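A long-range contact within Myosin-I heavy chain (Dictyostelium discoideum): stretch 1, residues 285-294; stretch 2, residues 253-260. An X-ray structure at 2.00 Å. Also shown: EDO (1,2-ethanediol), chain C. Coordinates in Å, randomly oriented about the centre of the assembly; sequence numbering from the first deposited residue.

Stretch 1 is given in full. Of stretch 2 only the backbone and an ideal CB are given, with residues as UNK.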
# COMPACT_ATOMS: atom_id res chain seq x y z
N GLU A 285 11.84 -1.53 -7.75
CA GLU A 285 13.22 -1.37 -8.21
C GLU A 285 13.64 0.11 -8.18
O GLU A 285 14.79 0.43 -8.50
CB GLU A 285 13.40 -2.01 -9.60
CG GLU A 285 14.80 -2.55 -9.86
CD GLU A 285 15.22 -3.73 -9.01
OE1 GLU A 285 15.93 -3.52 -8.00
OE2 GLU A 285 14.84 -4.88 -9.35
N GLU A 286 12.71 1.01 -7.77
CA GLU A 286 12.97 2.45 -7.67
C GLU A 286 14.00 2.73 -6.59
O GLU A 286 14.01 2.07 -5.56
CB GLU A 286 11.69 3.26 -7.39
CG GLU A 286 10.72 3.34 -8.56
CD GLU A 286 11.12 4.16 -9.78
OE1 GLU A 286 12.07 4.97 -9.69
OE2 GLU A 286 10.45 4.01 -10.83
N LYS A 287 14.88 3.70 -6.86
CA LYS A 287 15.92 4.16 -5.95
C LYS A 287 15.27 4.96 -4.81
O LYS A 287 14.28 5.67 -5.03
CB LYS A 287 16.91 5.07 -6.70
CG LYS A 287 17.85 4.35 -7.68
CD LYS A 287 19.13 3.76 -7.04
CE LYS A 287 20.06 4.76 -6.36
NZ LYS A 287 20.63 5.76 -7.31
N GLY A 288 15.83 4.84 -3.61
CA GLY A 288 15.38 5.58 -2.43
C GLY A 288 14.25 4.97 -1.64
O GLY A 288 13.77 3.87 -1.95
N GLU A 289 13.83 5.69 -0.58
CA GLU A 289 12.81 5.26 0.37
C GLU A 289 11.42 5.91 0.15
O GLU A 289 11.32 7.12 -0.06
CB GLU A 289 13.30 5.54 1.80
CG GLU A 289 12.77 4.55 2.83
CD GLU A 289 12.66 5.06 4.26
OE1 GLU A 289 11.98 6.09 4.48
OE2 GLU A 289 13.21 4.39 5.16
N PHE A 290 10.36 5.09 0.25
CA PHE A 290 8.97 5.56 0.18
C PHE A 290 8.45 5.83 1.58
O PHE A 290 8.80 5.13 2.53
CB PHE A 290 8.03 4.53 -0.48
CG PHE A 290 8.01 4.49 -1.99
CD1 PHE A 290 7.13 5.30 -2.71
CD2 PHE A 290 8.81 3.60 -2.70
CE1 PHE A 290 7.10 5.26 -4.11
CE2 PHE A 290 8.78 3.56 -4.09
CZ PHE A 290 7.93 4.39 -4.79
N TYR A 291 7.54 6.80 1.68
CA TYR A 291 6.82 7.09 2.91
C TYR A 291 5.39 7.48 2.60
O TYR A 291 5.12 7.93 1.49
CB TYR A 291 7.55 8.12 3.80
CG TYR A 291 7.62 9.52 3.22
CD1 TYR A 291 6.61 10.44 3.47
CD2 TYR A 291 8.72 9.94 2.49
CE1 TYR A 291 6.68 11.75 2.98
CE2 TYR A 291 8.81 11.24 2.00
CZ TYR A 291 7.79 12.14 2.25
OH TYR A 291 7.87 13.43 1.78
N PHE A 292 4.49 7.28 3.56
CA PHE A 292 3.08 7.65 3.45
C PHE A 292 2.89 9.09 3.91
O PHE A 292 3.41 9.48 4.96
CB PHE A 292 2.22 6.75 4.33
CG PHE A 292 2.12 5.31 3.90
CD1 PHE A 292 1.50 4.97 2.70
CD2 PHE A 292 2.57 4.29 4.73
CE1 PHE A 292 1.36 3.64 2.33
CE2 PHE A 292 2.45 2.96 4.34
CZ PHE A 292 1.83 2.64 3.15
N GLN A 293 2.13 9.87 3.13
CA GLN A 293 1.82 11.25 3.46
C GLN A 293 0.30 11.52 3.32
O GLN A 293 -0.30 11.17 2.31
CB GLN A 293 2.66 12.20 2.60
CG GLN A 293 2.26 13.68 2.64
CD GLN A 293 2.93 14.46 1.52
OE1 GLN A 293 2.54 14.37 0.36
NE2 GLN A 293 3.90 15.30 1.84
N VAL A 294 -0.32 12.06 4.37
CA VAL A 294 -1.72 12.44 4.36
C VAL A 294 -1.82 13.70 3.50
O VAL A 294 -0.97 14.60 3.60
CB VAL A 294 -2.34 12.61 5.77
CG1 VAL A 294 -3.66 13.39 5.74
CG2 VAL A 294 -2.56 11.25 6.43
N UNK A 253 -9.79 13.55 3.02
CA UNK A 253 -8.39 13.22 3.08
C UNK A 253 -8.08 11.83 2.57
O UNK A 253 -8.94 10.95 2.59
CB UNK A 253 -7.89 13.36 4.52
N UNK A 254 -6.86 11.68 2.09
CA UNK A 254 -6.37 10.41 1.58
C UNK A 254 -4.89 10.30 1.85
O UNK A 254 -4.31 11.18 2.50
CB UNK A 254 -6.66 10.27 0.08
N UNK A 255 -4.26 9.26 1.31
CA UNK A 255 -2.83 9.00 1.47
C UNK A 255 -2.15 8.79 0.14
O UNK A 255 -2.74 8.20 -0.77
CB UNK A 255 -2.60 7.78 2.36
N UNK A 256 -0.92 9.32 0.01
CA UNK A 256 -0.04 9.14 -1.13
C UNK A 256 1.28 8.47 -0.70
O UNK A 256 1.77 8.69 0.43
CB UNK A 256 0.23 10.49 -1.80
N UNK A 257 1.85 7.65 -1.58
CA UNK A 257 3.16 6.99 -1.37
C UNK A 257 4.15 7.95 -2.01
O UNK A 257 4.04 8.24 -3.20
CB UNK A 257 3.23 5.59 -1.98
N UNK A 258 5.04 8.53 -1.21
CA UNK A 258 6.00 9.53 -1.68
C UNK A 258 7.44 9.01 -1.63
O UNK A 258 7.86 8.53 -0.59
CB UNK A 258 5.88 10.80 -0.84
N UNK A 259 8.20 9.13 -2.74
CA UNK A 259 9.62 8.79 -2.85
C UNK A 259 10.35 10.04 -3.36
O UNK A 259 10.15 10.45 -4.50
CB UNK A 259 9.84 7.59 -3.78
N UNK A 260 11.14 10.68 -2.50
CA UNK A 260 11.83 11.93 -2.85
C UNK A 260 13.03 11.77 -3.80
O UNK A 260 13.25 12.66 -4.63
CB UNK A 260 12.31 12.61 -1.56
C1 EDO C . 5.75 5.18 5.91
O1 EDO C . 5.78 6.56 6.30
C2 EDO C . 6.52 4.27 6.89
O2 EDO C . 5.79 3.05 7.04

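The strand portions of the two stretches run antiparallel as neighbours. Two pairs of backbone hydrogen bonds hold them together: between position 256 and Q293, and between position 258 and Y291. These bonds use main-chain atoms, so they say little about sequence. The side chains must be inferred from direction and surroundings.

At position 253 the CA-to-CB bond points toward stretch 1. The ideal CB lies 4.4 Å from V294 CG1. An apolar group is the natural partner for that methyl, and aliphatic or aromatic residues would both suit. The residue is F253. Its CD2 lies 3.7 Å from V294 CG1.

At position 254 the CB points away, and nothing of stretch 1 is near it. Phi/psi of -148/-173 is an extended conformation that does not require glycine. Stretch 1 therefore sets little limit here. The residue is G254. Its O accepts a CA-H...O contact from V294 CA at 3.4 Å.

Position 255 pairs with V294, and its CB lies on the same face as F292 and V294. The ideal CB is 5.0 Å from F292 CD1, which leaves room for a few more carbons. Val, Ile, Leu or Met would suit. The residue is I255. Its CG2 packs 3.5 Å from F292 CD1, and its CG1 lies 3.9 Å from V294 CG2.

Position 256 turns its CB to the other face, with Y291 and Q293. The nearest atom of stretch 1 is Q293 O, 4.2 Å from the ideal CB, and that oxygen already accepts the backbone N of 256. Small or polar residues would fit, though others are not excluded. The residue is S256. Its OG is hydrogen-bonded elsewhere in the structure.

Position 257 faces the side of F290 and F292. The ideal CB is already 4.0 Å from F290 CD1 and 5.0 Å from F292 CD1. A small apolar residue fits well between these rings. The residue is A257, and its CB touches F290 CD1 at 4.0 Å.

Position 258 shares its face with Y291 and Q293. The ideal CB lies over one face of the Y291 ring, so a beta-branched residue could cover it; Val, Ile or Thr would suit. The residue is V258. Its CB sits over the ring face, 4.0 Å from the Y291 ring centroid, and CG1 is 3.6 Å from Y291 CZ.

At position 259 the ideal CB is 3.6 Å from F290 CE1, and K287 O lies 5.0 Å away as an acceptor. A side chain with a donor two or three bonds beyond CB would suit: Asn, perhaps Gln. The residue is N259. Its CB stands over the F290 ring, 3.7 Å from the centroid, and ND2 donates to K287 O at 3.1 Å.

Position 260 points sideways, with Y291 CE2 5.2 Å from the ideal CB. The tyrosine hydroxyl can be reached by a longer polar chain, such as Glu or Gln. The residue is E260. Y291 OH donates a hydrogen bond to E260 OE2 at 2.7 Å, at the edge of the ring.

Stretch 2 253-260: FGISAVNE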
# COMPACT_ATOMS: atom_id res chain seq x y z
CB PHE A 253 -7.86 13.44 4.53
CG PHE A 253 -7.71 14.89 4.91
CD1 PHE A 253 -8.80 15.62 5.38
CD2 PHE A 253 -6.49 15.55 4.76
CE1 PHE A 253 -8.68 16.98 5.68
CE2 PHE A 253 -6.38 16.91 5.04
CZ PHE A 253 -7.47 17.61 5.51
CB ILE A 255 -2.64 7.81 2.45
CG1 ILE A 255 -2.95 8.28 3.91
CG2 ILE A 255 -1.24 7.16 2.33
CD1 ILE A 255 -2.77 7.27 4.99
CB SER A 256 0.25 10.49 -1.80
OG SER A 256 -0.93 10.98 -2.42
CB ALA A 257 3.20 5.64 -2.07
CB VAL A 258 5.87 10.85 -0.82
CG1 VAL A 258 6.91 11.90 -1.24
CG2 VAL A 258 4.45 11.42 -0.88
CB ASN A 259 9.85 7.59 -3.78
CG ASN A 259 11.27 7.04 -3.78
OD1 ASN A 259 12.25 7.79 -3.77
ND2 ASN A 259 11.40 5.71 -3.82
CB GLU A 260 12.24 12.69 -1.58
CG GLU A 260 11.06 13.39 -0.91
CD GLU A 260 11.37 14.09 0.40
OE1 GLU A 260 12.53 14.49 0.62
OE2 GLU A 260 10.42 14.27 1.20
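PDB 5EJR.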